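Local atomic coordinates of putative polysaccharide biosynthesis protein with aminopeptidase-like domain (PDB entry 3K9T), a protein that binds one zinc ion per subunit and probably serves the biosynthesis of modified polysaccharides, with no peptidase activity expected despite its aminopeptidase-like domain. Residues 245-250 and 269-274; 93-98 and 124-129; 51-56 and 166-171. All coordinates share one frame; numbering follows the deposited sequence.

Contact 1: 245-250 and 269-274; sequences IKMGLV and DAEIDK
Strand-on-helix packing in the alpha/beta aminopeptidase-like domain brings Met247, on an inner strand of the mixed sheet, against Ile272 in the first turn of helix 271-282. Their CA atoms lie 6.1 Å apart. Met247 is a selenomethionine in this model, and two of its atoms reach the isoleucine branch point from one side: CB lies 3.7 Å from Ile272 CB, while SE is 3.8 Å from that same Ile272 CB. A bend at the last torsion (chi3 112°) takes the methyl CE to the carboxylate of Glu271, 3.6 Å from its CD and almost equally near both oxygens. That carboxylate has its own polar partner, since OE2 is hydrogen-bonded to Asn356. Two residues further along the strand, Leu249 CD2 meets Ile272 CG1, which is anti to the backbone N (chi1 -171°), at 4.1 Å. Helix 336-355 adds Val349 beside Ile272 and Ile353 beside Met247. At the helix start Asp273 OD2, which also bonds Thr265, accepts the N-H of the N-cap residue Ala270 at 3.0 Å, with a bent N-H...O angle of 137°.

Contact 2: 93-98 and 124-129; sequences NLHVMS and DRIPYL
Ile126 pushes its CD1 methyl against the imidazole of His95 at the tight end of this contact, 3.4 Å from CE1. The bond to His95 CB points away from 124-129, yet the ring comes back to meet the isoleucine, its ND1 bonded to the carbonyl of Ser140. The other Ile126 branch, CG2, lies beside Leu94 CB and the Leu94 carbonyl. Next along, Leu94 and Tyr128 cross at about a right angle, and Leu94 CD2 touches Tyr128 CD1 at 3.8 Å.

The other end is looser and runs toward a partly exposed residue, Leu129. Ser98 N donates to Leu129 O at 2.9 Å with a nearly straight N-H...O angle of 164°, and Met97 CA offers a weaker C-H...O contact to the same oxygen. Side chains add a single light touch, Met97 CG to Leu129 CB at 4.0 Å. Between the two ends a water bridges the backbones: it accepts from Leu129 N at 2.8 Å and lies within donating distance of Leu94 O (2.7 Å) and Val96 O, which probably share its protons with others.

Both segments lie in loops of the insert region, 93-95 as a short 3-10 turn, yet the packing leads to the metal. Tyr128, backed by Leu94, meets the ring of His325 edge-to-face and also the ring of His190; with Asp196 these histidines bind the zinc ion, about 5 Å from the Tyr128 side chain, consistent with the insert supplying a second-shell wall to the aminopeptidase-like zinc site.

Contact 3: 51-56 and 166-171; sequences LEIHEV and SLTYGE
Glu52, His54 and Val56 each exchange a pair of backbone hydrogen bonds with Glu171, Tyr169 and Leu167 respectively, six bonds in all. The His54 N to Tyr169 O bond is the shortest of them at 2.7 Å and runs nearly along the C=O axis. Between these pairs, Ile53 faces Gly170 and Glu55 faces Thr168 as non-hydrogen-bonded pairs.

Glu55, bent at chi2 (-79°), spreads its two oxygens over two hydroxyls: Ser166 OG donates to OE1 at 2.6 Å and Thr168 OG1 to OE2 at 2.7 Å, the latter from above the carboxylate plane. Arg39 completes the group with a salt bridge to OE1.

Strand 52-57 is the outermost strand, within this chain, of the mixed sheet in the aminopeptidase-like domain, and it pairs antiparallel with strand 166-174.

On the sheet face bearing His54 and Tyr169, His54 CB sits over the centre of the Tyr169 ring, a CH-pi contact of 3.6 Å to its centroid. The rings are near parallel, 14° apart, but slid so far that they barely overlap. Tyr169 OH lies over one face of the imidazole, offset toward its rim, and is bonded to Arg237. On the opposite face, Ile53 CG2 meets Thr168 CG2 at 3.6 Å.

How the contacts relate
Contacts 1 and 3 belong to the same mixed sheet, their nearest atoms about 9 Å apart: contact 1 on an inner strand, contact 3 at its margin. The chemistry follows the place. Contact 1 is a buried joint between strand and helix made mostly by apolar side chains, whereas the partly buried contact 3 joins strand to strand through a full backbone ladder and adds carboxylate-hydroxyl bonds and an aromatic contact. Contact 2 holds no sheet element; it ties two buried insert loops with apolar groups, one direct backbone bond and a water. It is nested within the loop that contact 3 closes, alone reaches the zinc site, and lies across the chain's centre from contact 1, about 35 Å between centres.

Contact 1: 245-250 and 269-274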
loop_
_atom_site.group_PDB
_atom_site.type_symbol
_atom_site.label_atom_id
_atom_site.label_comp_id
_atom_site.label_asym_id
_atom_site.label_seq_id
_atom_site.Cartn_x
_atom_site.Cartn_y
_atom_site.Cartn_z
ATOM N N ILE A 245 8.785 -29.769 -3.594
ATOM C CA ILE A 245 7.402 -29.281 -3.690
ATOM C C ILE A 245 7.381 -27.751 -3.820
ATOM O O ILE A 245 7.634 -27.010 -2.875
ATOM C CB ILE A 245 6.560 -29.774 -2.523
ATOM C CG1 ILE A 245 6.554 -31.310 -2.539
ATOM C CG2 ILE A 245 5.157 -29.188 -2.611
ATOM C CD1 ILE A 245 6.158 -31.932 -1.204
ATOM N N LYS A 246 7.101 -27.287 -5.031
ATOM C CA LYS A 246 7.217 -25.873 -5.365
ATOM C C LYS A 246 5.974 -25.162 -4.869
ATOM O O LYS A 246 6.048 -24.052 -4.434
ATOM C CB LYS A 246 7.370 -25.694 -6.888
ATOM C CG LYS A 246 8.255 -24.508 -7.360
ATOM C CD LYS A 246 7.759 -23.850 -8.731
ATOM C CE LYS A 246 8.848 -23.427 -9.782
ATOM N NZ LYS A 246 10.146 -22.876 -9.292
HETATM N N MSE A 247 4.837 -25.833 -4.942
HETATM C CA MSE A 247 3.567 -25.258 -4.570
HETATM C C MSE A 247 2.513 -26.359 -4.353
HETATM O O MSE A 247 2.718 -27.520 -4.680
HETATM C CB MSE A 247 3.120 -24.209 -5.602
HETATM C CG MSE A 247 2.992 -24.642 -7.067
HETATM SE SE MSE A 247 2.745 -23.085 -8.225
HETATM C CE MSE A 247 4.385 -23.021 -9.263
ATOM N N GLY A 248 1.397 -26.002 -3.743
ATOM C CA GLY A 248 0.366 -26.986 -3.483
ATOM C C GLY A 248 -0.982 -26.385 -3.180
ATOM O O GLY A 248 -1.068 -25.219 -2.856
ATOM N N LEU A 249 -2.026 -27.200 -3.302
ATOM C CA LEU A 249 -3.384 -26.794 -3.000
ATOM C C LEU A 249 -4.103 -27.909 -2.248
ATOM O O LEU A 249 -3.980 -29.055 -2.632
ATOM C CB LEU A 249 -4.156 -26.483 -4.304
ATOM C CG LEU A 249 -3.887 -25.189 -5.071
ATOM C CD1 LEU A 249 -4.607 -25.214 -6.400
ATOM C CD2 LEU A 249 -4.293 -23.981 -4.244
ATOM N N VAL A 250 -4.839 -27.577 -1.188
ATOM C CA VAL A 250 -5.689 -28.530 -0.503
ATOM C C VAL A 250 -7.134 -28.319 -1.055
ATOM O O VAL A 250 -7.702 -27.221 -0.997
ATOM C CB VAL A 250 -5.670 -28.329 1.017
ATOM C CG1 VAL A 250 -6.702 -29.231 1.674
ATOM C CG2 VAL A 250 -4.253 -28.531 1.630
ATOM N N ASP A 269 1.956 -14.056 -0.974
ATOM C CA ASP A 269 2.257 -13.686 -2.358
ATOM C C ASP A 269 3.153 -14.695 -3.083
ATOM O O ASP A 269 3.879 -14.307 -4.012
ATOM C CB ASP A 269 2.863 -12.265 -2.388
ATOM C CG ASP A 269 4.148 -12.160 -1.610
ATOM O OD1 ASP A 269 4.551 -13.136 -0.894
ATOM O OD2 ASP A 269 4.765 -11.073 -1.724
ATOM N N ALA A 270 3.112 -15.970 -2.672
ATOM C CA ALA A 270 3.891 -17.039 -3.332
ATOM C C ALA A 270 3.363 -17.209 -4.748
ATOM O O ALA A 270 2.293 -16.707 -5.076
ATOM C CB ALA A 270 3.777 -18.362 -2.587
ATOM N N GLU A 271 4.106 -17.916 -5.587
ATOM C CA GLU A 271 3.691 -18.080 -6.965
ATOM C C GLU A 271 2.272 -18.643 -7.102
ATOM O O GLU A 271 1.460 -18.099 -7.891
ATOM C CB GLU A 271 4.669 -18.914 -7.751
ATOM C CG GLU A 271 4.380 -18.809 -9.236
ATOM C CD GLU A 271 5.289 -19.656 -10.102
ATOM O OE1 GLU A 271 6.393 -20.021 -9.615
ATOM O OE2 GLU A 271 4.875 -19.904 -11.274
ATOM N N ILE A 272 1.957 -19.663 -6.307
ATOM C CA ILE A 272 0.618 -20.267 -6.353
ATOM C C ILE A 272 -0.477 -19.240 -5.992
ATOM O O ILE A 272 -1.514 -19.221 -6.614
ATOM C CB ILE A 272 0.523 -21.581 -5.489
ATOM C CG1 ILE A 272 -0.807 -22.302 -5.723
ATOM C CG2 ILE A 272 0.721 -21.288 -4.007
ATOM C CD1 ILE A 272 -1.089 -22.626 -7.171
ATOM N N ASP A 273 -0.234 -18.366 -5.019
ATOM C CA ASP A 273 -1.218 -17.310 -4.642
ATOM C C ASP A 273 -1.463 -16.384 -5.802
ATOM O O ASP A 273 -2.622 -16.048 -6.120
ATOM C CB ASP A 273 -0.702 -16.441 -3.488
ATOM C CG ASP A 273 -0.490 -17.221 -2.199
ATOM O OD1 ASP A 273 -1.381 -18.023 -1.822
ATOM O OD2 ASP A 273 0.577 -17.026 -1.568
ATOM N N LYS A 274 -0.360 -15.955 -6.424
ATOM C CA LYS A 274 -0.406 -15.017 -7.536
ATOM C C LYS A 274 -1.106 -15.681 -8.700
ATOM O O LYS A 274 -1.907 -15.045 -9.390
ATOM C CB LYS A 274 1.009 -14.533 -7.898
ATOM C CG LYS A 274 1.676 -13.726 -6.784
ATOM C CD LYS A 274 1.887 -12.270 -7.049
ATOM C CE LYS A 274 3.284 -12.032 -7.694
ATOM N NZ LYS A 274 3.835 -10.626 -7.420
#

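Contact 2: 93-98 and 124-129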
loop_
_atom_site.group_PDB
_atom_site.type_symbol
_atom_site.label_atom_id
_atom_site.label_comp_id
_atom_site.label_asym_id
_atom_site.label_seq_id
_atom_site.Cartn_x
_atom_site.Cartn_y
_atom_site.Cartn_z
ATOM N N ASN A 93 -24.964 -42.869 8.294
ATOM C CA ASN A 93 -23.818 -43.189 9.163
ATOM C C ASN A 93 -23.429 -42.003 10.072
ATOM O O ASN A 93 -22.569 -42.122 10.954
ATOM C CB ASN A 93 -22.639 -43.815 8.395
ATOM C CG ASN A 93 -22.107 -42.928 7.282
ATOM O OD1 ASN A 93 -22.056 -41.689 7.412
ATOM N ND2 ASN A 93 -21.663 -43.560 6.184
ATOM N N LEU A 94 -24.090 -40.866 9.865
ATOM C CA LEU A 94 -23.885 -39.718 10.743
ATOM C C LEU A 94 -24.556 -39.945 12.123
ATOM O O LEU A 94 -24.205 -39.268 13.096
ATOM C CB LEU A 94 -24.350 -38.418 10.078
ATOM C CG LEU A 94 -23.662 -37.908 8.793
ATOM C CD1 LEU A 94 -24.176 -36.480 8.466
ATOM C CD2 LEU A 94 -22.122 -37.909 8.876
ATOM N N HIS A 95 -25.481 -40.918 12.198
ATOM C CA HIS A 95 -26.111 -41.335 13.461
ATOM C C HIS A 95 -25.135 -41.867 14.536
ATOM O O HIS A 95 -25.521 -41.926 15.695
ATOM C CB HIS A 95 -27.195 -42.405 13.252
ATOM C CG HIS A 95 -28.454 -41.893 12.636
ATOM N ND1 HIS A 95 -29.169 -40.846 13.170
ATOM C CD2 HIS A 95 -29.144 -42.297 11.543
ATOM C CE1 HIS A 95 -30.227 -40.603 12.413
ATOM N NE2 HIS A 95 -30.249 -41.482 11.428
ATOM N N VAL A 96 -23.918 -42.276 14.170
ATOM C CA VAL A 96 -22.941 -42.763 15.146
ATOM C C VAL A 96 -21.745 -41.825 15.196
ATOM O O VAL A 96 -21.240 -41.398 14.159
ATOM C CB VAL A 96 -22.421 -44.200 14.834
ATOM C CG1 VAL A 96 -21.314 -44.601 15.817
ATOM C CG2 VAL A 96 -23.539 -45.193 14.928
HETATM N N MSE A 97 -21.314 -41.516 16.419
HETATM C CA MSE A 97 -20.136 -40.700 16.663
HETATM C C MSE A 97 -18.901 -41.511 16.230
HETATM O O MSE A 97 -18.696 -42.645 16.671
HETATM C CB MSE A 97 -20.083 -40.317 18.137
HETATM C CG MSE A 97 -18.872 -39.472 18.556
HETATM SE SE MSE A 97 -18.748 -39.399 20.499
HETATM C CE MSE A 97 -20.229 -38.155 20.794
ATOM N N SER A 98 -18.097 -40.932 15.341
ATOM C CA SER A 98 -16.980 -41.653 14.752
ATOM C C SER A 98 -16.019 -42.036 15.863
ATOM O O SER A 98 -15.730 -41.227 16.730
ATOM C CB SER A 98 -16.274 -40.807 13.691
ATOM O OG SER A 98 -15.439 -41.595 12.858
ATOM N N ASP A 124 -34.230 -30.582 11.993
ATOM C CA ASP A 124 -34.235 -31.618 10.982
ATOM C C ASP A 124 -32.816 -32.125 10.604
ATOM O O ASP A 124 -32.675 -32.890 9.657
ATOM C CB ASP A 124 -34.885 -31.022 9.741
ATOM C CG ASP A 124 -34.199 -29.663 9.276
ATOM O OD1 ASP A 124 -33.697 -28.838 10.119
ATOM O OD2 ASP A 124 -34.200 -29.415 8.037
ATOM N N ARG A 125 -31.777 -31.700 11.319
ATOM C CA ARG A 125 -30.415 -32.078 10.947
ATOM C C ARG A 125 -29.815 -33.076 11.888
ATOM O O ARG A 125 -30.088 -33.052 13.074
ATOM C CB ARG A 125 -29.522 -30.832 10.878
ATOM C CG ARG A 125 -29.936 -29.901 9.729
ATOM C CD ARG A 125 -29.041 -28.738 9.595
ATOM N NE ARG A 125 -29.518 -27.771 8.598
ATOM C CZ ARG A 125 -28.946 -26.586 8.384
ATOM N NH1 ARG A 125 -27.878 -26.237 9.083
ATOM N NH2 ARG A 125 -29.432 -25.743 7.471
ATOM N N ILE A 126 -29.003 -33.980 11.344
ATOM C CA ILE A 126 -28.257 -34.926 12.163
ATOM C C ILE A 126 -26.855 -34.333 12.332
ATOM O O ILE A 126 -26.176 -34.026 11.369
ATOM C CB ILE A 126 -28.201 -36.328 11.538
ATOM C CG1 ILE A 126 -29.619 -36.845 11.240
ATOM C CG2 ILE A 126 -27.449 -37.310 12.477
ATOM C CD1 ILE A 126 -29.667 -38.075 10.275
ATOM N N PRO A 127 -26.428 -34.121 13.569
ATOM C CA PRO A 127 -25.072 -33.625 13.690
ATOM C C PRO A 127 -24.009 -34.717 13.490
ATOM O O PRO A 127 -24.218 -35.855 13.894
ATOM C CB PRO A 127 -25.021 -33.073 15.118
ATOM C CG PRO A 127 -26.083 -33.785 15.865
ATOM C CD PRO A 127 -27.117 -34.231 14.863
ATOM N N TYR A 128 -22.895 -34.338 12.865
ATOM C CA TYR A 128 -21.702 -35.187 12.724
ATOM C C TYR A 128 -20.747 -34.965 13.888
ATOM O O TYR A 128 -20.284 -33.864 14.117
ATOM C CB TYR A 128 -20.997 -34.898 11.387
ATOM C CG TYR A 128 -19.607 -35.487 11.213
ATOM C CD1 TYR A 128 -19.371 -36.861 11.308
ATOM C CD2 TYR A 128 -18.547 -34.663 10.906
ATOM C CE1 TYR A 128 -18.083 -37.383 11.148
ATOM C CE2 TYR A 128 -17.256 -35.164 10.737
ATOM C CZ TYR A 128 -17.027 -36.514 10.870
ATOM O OH TYR A 128 -15.742 -36.938 10.648
ATOM N N LEU A 129 -20.473 -36.018 14.639
ATOM C CA LEU A 129 -19.548 -35.940 15.772
ATOM C C LEU A 129 -18.495 -37.049 15.670
ATOM O O LEU A 129 -18.727 -38.102 15.068
ATOM C CB LEU A 129 -20.302 -36.021 17.117
ATOM C CG LEU A 129 -21.284 -34.881 17.417
ATOM C CD1 LEU A 129 -22.274 -35.246 18.498
ATOM C CD2 LEU A 129 -20.506 -33.666 17.798
HETATM O O HOH W 1 -21.782 -38.429 14.027
#

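Contact 3: 51-56 and 166-171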
loop_
_atom_site.group_PDB
_atom_site.type_symbol
_atom_site.label_atom_id
_atom_site.label_comp_id
_atom_site.label_asym_id
_atom_site.label_seq_id
_atom_site.Cartn_x
_atom_site.Cartn_y
_atom_site.Cartn_z
ATOM N N LEU A 51 -3.436 -45.809 -7.662
ATOM C CA LEU A 51 -2.906 -45.291 -6.417
ATOM C C LEU A 51 -1.988 -46.309 -5.798
ATOM O O LEU A 51 -2.177 -47.518 -5.939
ATOM C CB LEU A 51 -3.972 -45.018 -5.377
ATOM C CG LEU A 51 -4.996 -43.913 -5.461
ATOM C CD1 LEU A 51 -6.007 -44.213 -4.340
ATOM C CD2 LEU A 51 -4.374 -42.481 -5.366
ATOM N N GLU A 52 -0.991 -45.807 -5.084
ATOM C CA GLU A 52 -0.279 -46.645 -4.154
ATOM C C GLU A 52 -0.952 -46.435 -2.778
ATOM O O GLU A 52 -1.095 -45.300 -2.298
ATOM C CB GLU A 52 1.203 -46.332 -4.122
ATOM C CG GLU A 52 1.856 -47.181 -3.068
ATOM C CD GLU A 52 3.351 -47.056 -3.024
ATOM O OE1 GLU A 52 3.892 -46.107 -3.642
ATOM O OE2 GLU A 52 3.962 -47.911 -2.334
ATOM N N ILE A 53 -1.410 -47.530 -2.182
ATOM C CA ILE A 53 -2.065 -47.506 -0.874
ATOM C C ILE A 53 -1.048 -47.848 0.220
ATOM O O ILE A 53 -0.286 -48.799 0.105
ATOM C CB ILE A 53 -3.261 -48.462 -0.859
ATOM C CG1 ILE A 53 -4.272 -48.031 -1.938
ATOM C CG2 ILE A 53 -3.920 -48.523 0.524
ATOM C CD1 ILE A 53 -4.899 -46.682 -1.713
ATOM N N HIS A 54 -1.001 -47.022 1.257
ATOM C CA HIS A 54 -0.068 -47.196 2.372
ATOM C C HIS A 54 -0.844 -47.550 3.633
ATOM O O HIS A 54 -1.961 -47.074 3.844
ATOM C CB HIS A 54 0.746 -45.913 2.609
ATOM C CG HIS A 54 1.722 -45.591 1.514
ATOM N ND1 HIS A 54 3.047 -45.963 1.570
ATOM C CD2 HIS A 54 1.567 -44.927 0.343
ATOM C CE1 HIS A 54 3.664 -45.557 0.475
ATOM N NE2 HIS A 54 2.786 -44.934 -0.291
ATOM N N GLU A 55 -0.254 -48.383 4.473
ATOM C CA GLU A 55 -0.866 -48.745 5.749
ATOM C C GLU A 55 0.183 -48.560 6.845
ATOM O O GLU A 55 1.179 -49.288 6.878
ATOM C CB GLU A 55 -1.394 -50.189 5.716
ATOM C CG GLU A 55 -2.539 -50.440 4.749
ATOM C CD GLU A 55 -3.898 -49.987 5.241
ATOM O OE1 GLU A 55 -4.049 -49.740 6.454
ATOM O OE2 GLU A 55 -4.853 -49.931 4.421
ATOM N N VAL A 56 -0.014 -47.558 7.703
ATOM C CA VAL A 56 0.941 -47.269 8.780
ATOM C C VAL A 56 0.387 -47.832 10.092
ATOM O O VAL A 56 -0.736 -47.511 10.477
ATOM C CB VAL A 56 1.214 -45.757 8.885
ATOM C CG1 VAL A 56 2.302 -45.488 9.910
ATOM C CG2 VAL A 56 1.592 -45.209 7.512
ATOM N N SER A 166 -4.057 -50.419 11.268
ATOM C CA SER A 166 -3.275 -49.474 10.513
ATOM C C SER A 166 -4.102 -48.381 9.865
ATOM O O SER A 166 -5.313 -48.539 9.624
ATOM C CB SER A 166 -2.469 -50.203 9.446
ATOM O OG SER A 166 -3.339 -50.915 8.611
ATOM N N LEU A 167 -3.402 -47.278 9.580
ATOM C CA LEU A 167 -3.975 -46.087 8.979
ATOM C C LEU A 167 -3.678 -46.088 7.482
ATOM O O LEU A 167 -2.513 -46.159 7.076
ATOM C CB LEU A 167 -3.389 -44.820 9.639
ATOM C CG LEU A 167 -3.817 -43.437 9.111
ATOM C CD1 LEU A 167 -3.878 -42.416 10.241
ATOM C CD2 LEU A 167 -2.917 -42.977 8.026
ATOM N N THR A 168 -4.746 -46.010 6.691
ATOM C CA THR A 168 -4.662 -46.019 5.236
ATOM C C THR A 168 -4.488 -44.630 4.657
ATOM O O THR A 168 -5.202 -43.701 5.071
ATOM C CB THR A 168 -5.957 -46.585 4.603
ATOM O OG1 THR A 168 -6.306 -47.817 5.254
ATOM C CG2 THR A 168 -5.755 -46.806 3.072
ATOM N N TYR A 169 -3.529 -44.488 3.742
ATOM C CA TYR A 169 -3.506 -43.311 2.861
ATOM C C TYR A 169 -3.140 -43.731 1.445
ATOM O O TYR A 169 -2.420 -44.712 1.252
ATOM C CB TYR A 169 -2.634 -42.146 3.364
ATOM C CG TYR A 169 -1.130 -42.327 3.311
ATOM C CD1 TYR A 169 -0.424 -42.045 2.178
ATOM C CD2 TYR A 169 -0.427 -42.706 4.412
ATOM C CE1 TYR A 169 0.916 -42.154 2.139
ATOM C CE2 TYR A 169 0.940 -42.822 4.382
ATOM C CZ TYR A 169 1.603 -42.547 3.251
ATOM O OH TYR A 169 2.976 -42.700 3.215
ATOM N N GLY A 170 -3.674 -43.002 0.468
ATOM C CA GLY A 170 -3.405 -43.263 -0.946
ATOM C C GLY A 170 -2.612 -42.146 -1.619
ATOM O O GLY A 170 -2.726 -40.981 -1.260
ATOM N N GLU A 171 -1.863 -42.499 -2.648
ATOM C CA GLU A 171 -0.974 -41.548 -3.292
ATOM C C GLU A 171 -0.779 -41.879 -4.778
ATOM O O GLU A 171 -0.609 -43.048 -5.158
ATOM C CB GLU A 171 0.352 -41.606 -2.551
ATOM C CG GLU A 171 1.433 -40.694 -3.003
ATOM C CD GLU A 171 2.660 -40.773 -2.068
ATOM O OE1 GLU A 171 2.649 -41.559 -1.094
ATOM O OE2 GLU A 171 3.621 -40.011 -2.271
#